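Local coordinates for protein alcohol dehydrogenase (Thermus thermophilus, PDB 2EIH) that binds zinc and probably carries out nicotinamide-dependent oxidation or reduction, as a tetrameric medium-chain alcohol dehydrogenase, at residues Val86-Leu91 / Ser295-Ile300; Gly102-Asn105 / Arg109-Ile112. One frame throughout, in Å; residues are numbered along the deposited sequence.

Contact 1 (Val86-Leu91 / Ser295-Ile300); sequences VINPGL and SRLFPI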
ATOM      1  N   VAL A  86     -21.567   1.164  23.384  1.00 23.29           N
ATOM      2  CA  VAL A  86     -21.333  -0.219  22.988  1.00 22.40           C
ATOM      3  C   VAL A  86     -19.880  -0.430  23.402  1.00 22.46           C
ATOM      4  O   VAL A  86     -19.123   0.527  23.555  1.00 22.35           O
ATOM      5  CB  VAL A  86     -21.474  -0.440  21.465  1.00 20.91           C
ATOM      6  CG1 VAL A  86     -22.861  -0.045  21.020  1.00 20.48           C
ATOM      7  CG2 VAL A  86     -20.435   0.375  20.725  1.00 24.23           C
ATOM      8  N   ILE A  87     -19.501  -1.686  23.573  1.00 22.63           N
ATOM      9  CA  ILE A  87     -18.163  -2.063  24.001  1.00 19.81           C
ATOM     10  C   ILE A  87     -17.282  -2.455  22.824  1.00 21.37           C
ATOM     11  O   ILE A  87     -17.745  -3.091  21.889  1.00 21.60           O
ATOM     12  CB  ILE A  87     -18.275  -3.244  24.980  1.00 18.89           C
ATOM     13  CG1 ILE A  87     -18.919  -2.762  26.289  1.00 15.83           C
ATOM     14  CG2 ILE A  87     -16.929  -3.916  25.153  1.00 15.74           C
ATOM     15  CD1 ILE A  87     -19.377  -3.876  27.182  1.00 16.02           C
ATOM     16  N   ASN A  88     -16.018  -2.046  22.878  1.00 22.28           N
ATOM     17  CA  ASN A  88     -14.997  -2.359  21.862  1.00 23.82           C
ATOM     18  C   ASN A  88     -14.268  -3.484  22.608  1.00 23.73           C
ATOM     19  O   ASN A  88     -13.446  -3.215  23.476  1.00 24.87           O
ATOM     20  CB  ASN A  88     -14.063  -1.158  21.686  1.00 23.95           C
ATOM     21  CG  ASN A  88     -13.471  -1.066  20.294  1.00 21.92           C
ATOM     22  OD1 ASN A  88     -12.923  -2.037  19.770  1.00 23.27           O
ATOM     23  ND2 ASN A  88     -13.547   0.116  19.700  1.00 22.97           N
ATOM     24  N   PRO A  89     -14.550  -4.750  22.267  1.00 24.48           N
ATOM     25  CA  PRO A  89     -13.960  -5.930  22.909  1.00 25.85           C
ATOM     26  C   PRO A  89     -12.446  -6.117  22.917  1.00 29.19           C
ATOM     27  O   PRO A  89     -11.940  -7.028  23.581  1.00 30.63           O
ATOM     28  CB  PRO A  89     -14.694  -7.080  22.233  1.00 23.95           C
ATOM     29  CG  PRO A  89     -14.885  -6.567  20.855  1.00 25.33           C
ATOM     30  CD  PRO A  89     -15.255  -5.118  21.030  1.00 22.93           C
ATOM     31  N   GLY A  90     -11.710  -5.249  22.225  1.00 31.72           N
ATOM     32  CA  GLY A  90     -10.260  -5.387  22.180  1.00 34.14           C
ATOM     33  C   GLY A  90      -9.489  -4.768  23.333  1.00 35.23           C
ATOM     34  O   GLY A  90      -9.472  -3.548  23.492  1.00 36.79           O
ATOM     35  N   LEU A  91      -8.842  -5.611  24.131  1.00 35.96           N
ATOM     36  CA  LEU A  91      -8.042  -5.138  25.262  1.00 38.71           C
ATOM     37  C   LEU A  91      -6.542  -5.327  25.025  1.00 39.70           C
ATOM     38  O   LEU A  91      -6.075  -6.428  24.730  1.00 40.13           O
ATOM     39  CB  LEU A  91      -8.440  -5.862  26.545  1.00 39.03           C
ATOM     40  CG  LEU A  91      -9.778  -5.461  27.164  1.00 40.63           C
ATOM     41  CD1 LEU A  91     -10.895  -5.712  26.165  1.00 42.73           C
ATOM     42  CD2 LEU A  91     -10.007  -6.268  28.431  1.00 41.66           C
ATOM     43  N   SER A 295      -9.604   1.035  16.270  1.00 30.61           N
ATOM     44  CA  SER A 295      -9.943   2.230  15.505  1.00 31.08           C
ATOM     45  C   SER A 295     -11.018   1.967  14.459  1.00 31.04           C
ATOM     46  O   SER A 295     -11.774   2.864  14.104  1.00 32.41           O
ATOM     47  CB  SER A 295      -8.685   2.785  14.824  1.00 30.74           C
ATOM     48  OG  SER A 295      -8.110   1.815  13.948  1.00 27.89           O
ATOM     49  N   ARG A 296     -11.083   0.733  13.980  1.00 30.61           N
ATOM     50  CA  ARG A 296     -12.057   0.353  12.968  1.00 32.19           C
ATOM     51  C   ARG A 296     -13.512   0.423  13.439  1.00 31.73           C
ATOM     52  O   ARG A 296     -14.417   0.486  12.614  1.00 32.59           O
ATOM     53  CB  ARG A 296     -11.768  -1.063  12.476  1.00 34.19           C
ATOM     54  CG  ARG A 296     -10.351  -1.262  11.975  1.00 36.08           C
ATOM     55  CD  ARG A 296     -10.142  -0.521  10.666  1.00 36.19           C
ATOM     56  NE  ARG A 296      -8.837  -0.820  10.084  1.00 37.02           N
ATOM     57  CZ  ARG A 296      -7.724  -0.151  10.355  1.00 35.53           C
ATOM     58  NH1 ARG A 296      -6.591  -0.508   9.773  1.00 34.49           N
ATOM     59  NH2 ARG A 296      -7.754   0.885  11.185  1.00 33.99           N
ATOM     60  N   LEU A 297     -13.739   0.413  14.752  1.00 29.56           N
ATOM     61  CA  LEU A 297     -15.100   0.452  15.285  1.00 28.36           C
ATOM     62  C   LEU A 297     -15.788   1.788  15.034  1.00 28.50           C
ATOM     63  O   LEU A 297     -17.014   1.878  15.057  1.00 27.82           O
ATOM     64  CB  LEU A 297     -15.102   0.161  16.798  1.00 28.20           C
ATOM     65  CG  LEU A 297     -16.249  -0.682  17.414  1.00 29.31           C
ATOM     66  CD1 LEU A 297     -16.651  -0.130  18.766  1.00 25.35           C
ATOM     67  CD2 LEU A 297     -17.452  -0.720  16.484  1.00 26.37           C
ATOM     68  N   PHE A 298     -15.001   2.835  14.813  1.00 29.73           N
ATOM     69  CA  PHE A 298     -15.557   4.171  14.568  1.00 30.64           C
ATOM     70  C   PHE A 298     -16.240   4.275  13.204  1.00 28.89           C
ATOM     71  O   PHE A 298     -17.399   4.684  13.113  1.00 28.71           O
ATOM     72  CB  PHE A 298     -14.461   5.227  14.721  1.00 33.10           C
ATOM     73  CG  PHE A 298     -13.879   5.275  16.106  1.00 37.76           C
ATOM     74  CD1 PHE A 298     -12.925   4.338  16.509  1.00 39.36           C
ATOM     75  CD2 PHE A 298     -14.322   6.222  17.029  1.00 39.61           C
ATOM     76  CE1 PHE A 298     -12.418   4.338  17.816  1.00 40.68           C
ATOM     77  CE2 PHE A 298     -13.822   6.231  18.334  1.00 42.02           C
ATOM     78  CZ  PHE A 298     -12.864   5.282  18.729  1.00 40.28           C
ATOM     79  N   PRO A 299     -15.533   3.921  12.120  1.00 27.85           N
ATOM     80  CA  PRO A 299     -16.217   4.013  10.827  1.00 27.19           C
ATOM     81  C   PRO A 299     -17.435   3.071  10.781  1.00 26.96           C
ATOM     82  O   PRO A 299     -18.482   3.422  10.241  1.00 28.12           O
ATOM     83  CB  PRO A 299     -15.131   3.610   9.826  1.00 26.62           C
ATOM     84  CG  PRO A 299     -14.250   2.711  10.611  1.00 25.17           C
ATOM     85  CD  PRO A 299     -14.153   3.437  11.941  1.00 27.17           C
ATOM     86  N   ILE A 300     -17.293   1.880  11.355  1.00 25.11           N
ATOM     87  CA  ILE A 300     -18.381   0.906  11.369  1.00 21.23           C
ATOM     88  C   ILE A 300     -19.668   1.491  11.948  1.00 20.99           C
ATOM     89  O   ILE A 300     -20.694   1.499  11.278  1.00 21.09           O
ATOM     90  CB  ILE A 300     -17.970  -0.355  12.156  1.00 18.33           C
ATOM     91  CG1 ILE A 300     -16.905  -1.117  11.371  1.00 16.55           C
ATOM     92  CG2 ILE A 300     -19.173  -1.248  12.409  1.00 19.47           C
ATOM     93  CD1 ILE A 300     -16.313  -2.339  12.117  1.00 12.42           C
TER
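Leu297 meets Asn88 nearly head-on, the two side chains coming from opposite directions. CB of Leu297 already lies 3.3 Å from Asn88 ND2, Leu297 CG follows 3.6 Å from Asn88 ND2, and the CD1 methyl of Leu297 comes to 3.3 Å from the same Asn88 ND2. CD1 is 3.7 Å from Asn88 CG as well, but the closest approaches of CB and CD1 are both to the amide nitrogen. The same Leu297 methyl also meets CG2 of Val86, at 4.3 Å. The contact thus bridges two parts of a medium-chain dehydrogenase: strand 84-91 belongs to the GroES-like domain, whereas helix 297-306 follows 285-288, the strand at one edge of the parallel Rossmann sheet within this chain. Asn88 holds its CG anti to the backbone N (chi1 -151°), which carries the amide across to the helix, and ND2 hydrogen-bonds to the carbonyl O of Lys294, next to Ser295 in sequence. Replacing Asn88 by an alanine would probably leave the Lys294 carbonyl without this donor and remove the amide that CB and CD1 of Leu297 lie against. Ala133, from strand 132-134, touches both Val86 and Leu297. Ser295 packs on Ala101 of a second subunit and Phe298 on Arg95 of that subunit, while Arg296 NE forms a salt bridge with Asp160 of its own chain.

Contact 2 (Gly102-Asn105 / Arg109-Ile112); sequences GEDN and RYQI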
ATOM      1  N   GLY A 102      -1.437   1.013  16.278  1.00 42.16           N
ATOM      2  CA  GLY A 102      -2.847   0.776  16.025  1.00 43.04           C
ATOM      3  C   GLY A 102      -3.206  -0.699  16.003  1.00 42.58           C
ATOM      4  O   GLY A 102      -4.366  -1.066  16.183  1.00 44.02           O
ATOM      5  N   GLU A 103      -2.203  -1.541  15.783  1.00 41.01           N
ATOM      6  CA  GLU A 103      -2.397  -2.982  15.719  1.00 40.65           C
ATOM      7  C   GLU A 103      -2.532  -3.602  17.111  1.00 40.43           C
ATOM      8  O   GLU A 103      -1.819  -4.547  17.455  1.00 39.73           O
ATOM      9  CB  GLU A 103      -1.220  -3.622  14.979  1.00 42.23           C
ATOM     10  CG  GLU A 103      -1.097  -3.223  13.513  1.00 44.77           C
ATOM     11  CD  GLU A 103       0.337  -3.263  13.022  1.00 47.55           C
ATOM     12  OE1 GLU A 103       0.567  -2.987  11.822  1.00 48.06           O
ATOM     13  OE2 GLU A 103       1.239  -3.559  13.841  1.00 49.42           O
ATOM     14  N   ASP A 104      -3.458  -3.080  17.907  1.00 40.08           N
ATOM     15  CA  ASP A 104      -3.663  -3.580  19.261  1.00 39.15           C
ATOM     16  C   ASP A 104      -4.012  -5.070  19.291  1.00 39.49           C
ATOM     17  O   ASP A 104      -3.590  -5.796  20.198  1.00 37.62           O
ATOM     18  CB  ASP A 104      -4.754  -2.755  19.961  1.00 39.14           C
ATOM     19  CG  ASP A 104      -6.098  -2.829  19.250  1.00 37.20           C
ATOM     20  OD1 ASP A 104      -6.168  -2.477  18.059  1.00 37.86           O
ATOM     21  OD2 ASP A 104      -7.079  -3.242  19.893  1.00 35.88           O
ATOM     22  N   ASN A 105      -4.764  -5.527  18.289  1.00 40.27           N
ATOM     23  CA  ASN A 105      -5.165  -6.936  18.199  1.00 40.70           C
ATOM     24  C   ASN A 105      -3.963  -7.848  17.949  1.00 42.05           C
ATOM     25  O   ASN A 105      -4.096  -9.072  17.869  1.00 42.91           O
ATOM     26  CB  ASN A 105      -6.234  -7.131  17.100  1.00 38.97           C
ATOM     27  CG  ASN A 105      -5.728  -6.797  15.704  1.00 37.46           C
ATOM     28  OD1 ASN A 105      -5.122  -5.751  15.484  1.00 34.66           O
ATOM     29  ND2 ASN A 105      -5.993  -7.683  14.751  1.00 37.46           N
ATOM     30  N   ARG A 109       0.087  -8.839  24.724  1.00 42.95           N
ATOM     31  CA  ARG A 109      -0.798  -8.956  25.893  1.00 42.90           C
ATOM     32  C   ARG A 109      -2.274  -8.776  25.518  1.00 41.47           C
ATOM     33  O   ARG A 109      -3.129  -8.590  26.386  1.00 40.37           O
ATOM     34  CB  ARG A 109      -0.423  -7.907  26.951  1.00 45.62           C
ATOM     35  CG  ARG A 109       0.934  -8.119  27.621  1.00 50.14           C
ATOM     36  CD  ARG A 109       0.898  -9.319  28.571  1.00 54.26           C
ATOM     37  NE  ARG A 109       2.214  -9.687  29.103  1.00 59.39           N
ATOM     38  CZ  ARG A 109       3.164 -10.318  28.409  1.00 60.55           C
ATOM     39  NH1 ARG A 109       4.328 -10.606  28.981  1.00 61.28           N
ATOM     40  NH2 ARG A 109       2.950 -10.667  27.144  1.00 59.33           N
ATOM     41  N   TYR A 110      -2.559  -8.831  24.221  1.00 39.52           N
ATOM     42  CA  TYR A 110      -3.907  -8.662  23.712  1.00 37.24           C
ATOM     43  C   TYR A 110      -4.894  -9.611  24.353  1.00 38.36           C
ATOM     44  O   TYR A 110      -4.617 -10.799  24.514  1.00 38.11           O
ATOM     45  CB  TYR A 110      -3.931  -8.871  22.204  1.00 35.69           C
ATOM     46  CG  TYR A 110      -5.263  -8.551  21.572  1.00 34.69           C
ATOM     47  CD1 TYR A 110      -5.933  -9.502  20.806  1.00 34.73           C
ATOM     48  CD2 TYR A 110      -5.832  -7.289  21.709  1.00 32.31           C
ATOM     49  CE1 TYR A 110      -7.137  -9.208  20.183  1.00 34.72           C
ATOM     50  CE2 TYR A 110      -7.033  -6.971  21.095  1.00 33.76           C
ATOM     51  CZ  TYR A 110      -7.684  -7.935  20.325  1.00 35.74           C
ATOM     52  OH  TYR A 110      -8.858  -7.618  19.672  1.00 35.37           O
ATOM     53  N   GLN A 111      -6.057  -9.079  24.707  1.00 38.57           N
ATOM     54  CA  GLN A 111      -7.095  -9.879  25.327  1.00 39.65           C
ATOM     55  C   GLN A 111      -8.487  -9.412  24.952  1.00 39.72           C
ATOM     56  O   GLN A 111      -8.787  -8.212  24.932  1.00 38.82           O
ATOM     57  CB  GLN A 111      -6.955  -9.826  26.833  1.00 42.05           C
ATOM     58  CG  GLN A 111      -6.139 -10.938  27.391  1.00 48.13           C
ATOM     59  CD  GLN A 111      -6.053 -10.850  28.893  1.00 52.16           C
ATOM     60  OE1 GLN A 111      -7.038 -10.509  29.560  1.00 53.55           O
ATOM     61  NE2 GLN A 111      -4.880 -11.165  29.444  1.00 53.59           N
ATOM     62  N   ILE A 112      -9.345 -10.373  24.657  1.00 38.89           N
ATOM     63  CA  ILE A 112     -10.709 -10.046  24.304  1.00 38.75           C
ATOM     64  C   ILE A 112     -11.533 -10.113  25.581  1.00 38.55           C
ATOM     65  O   ILE A 112     -11.427 -11.077  26.341  1.00 39.90           O
ATOM     66  CB  ILE A 112     -11.269 -11.043  23.280  1.00 38.30           C
ATOM     67  CG1 ILE A 112     -10.253 -11.242  22.145  1.00 37.89           C
ATOM     68  CG2 ILE A 112     -12.578 -10.523  22.723  1.00 37.44           C
ATOM     69  CD1 ILE A 112     -10.692 -12.230  21.087  1.00 36.48           C
TER
HETATM   70  O   HOH W   1      -9.026  -4.688  18.867  1.00 29.98           O
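A backbone carbon sits squarely over an aromatic ring here: Asn105 CA lies 3.3 Å from the centroid of the Tyr110 ring, only 8° off the ring normal, a CH-pi contact made by the main chain. The setting is the lobe in which Cys93, Cys96, Cys99 and Cys107 bind a zinc ion, as in the structural zinc site of related alcohol dehydrogenases. Residues 102-105 and 109-112 flank Cys107, and the tyrosine ring packs back on Asn105. Its CG is anti to the backbone N (chi1 -173°), which directs the ring back against the preceding 3-10 turn. Beside the CA, Asn105 CB extends the cover toward the phenol end, 3.6 Å from Tyr110 CZ. The carbonyl O of Asp104 approaches obliquely, 3.1 Å from Tyr110 CD2.

The chain enters this turn through Gly102, which ends helix 97-100 in a Schellman motif; its positive phi would press a CB against the carbonyl of the residue before. Glu103 then centres an inverse gamma turn, closed by a weak bond of 2.8 Å from Asp104 N to Gly102 O. Past this turn, Asn105 is held through its ND2, which donates to the Thr290 carbonyl, and it packs on Gln283 of a third subunit. The carboxylate of Asp104 stands nearly perpendicular to the tyrosine ring, the planes 87° apart. Its OD2 has its strongest partner in Lys294, a salt bridge that probably steadies its negative charge. Asp104 OD2 also accepts a hydrogen bond of 2.6 Å from a water, which in turn accepts one of 3.0 Å from Tyr110 OH.

Both contacts are largely buried, but contact 1 lies deeper: its centre is about 11 Å from the chain's centre, against about 15 Å for contact 2, which belongs to the peripheral zinc lobe. They meet in one sheet, since strands 84-91 and 111-112 are antiparallel neighbours, with a probable hydrogen bond of 2.7 Å from Gln111 N to Leu91 O. Contact 1 joins segments far apart in sequence through an aliphatic chain against an amide; contact 2 closes a short local turn with an aromatic ring, a carboxylate and a water. Lys294 serves both: its carbonyl takes Asn88 ND2 and its ammonium group reaches Gly90 O in contact 1 and Asp104 in contact 2.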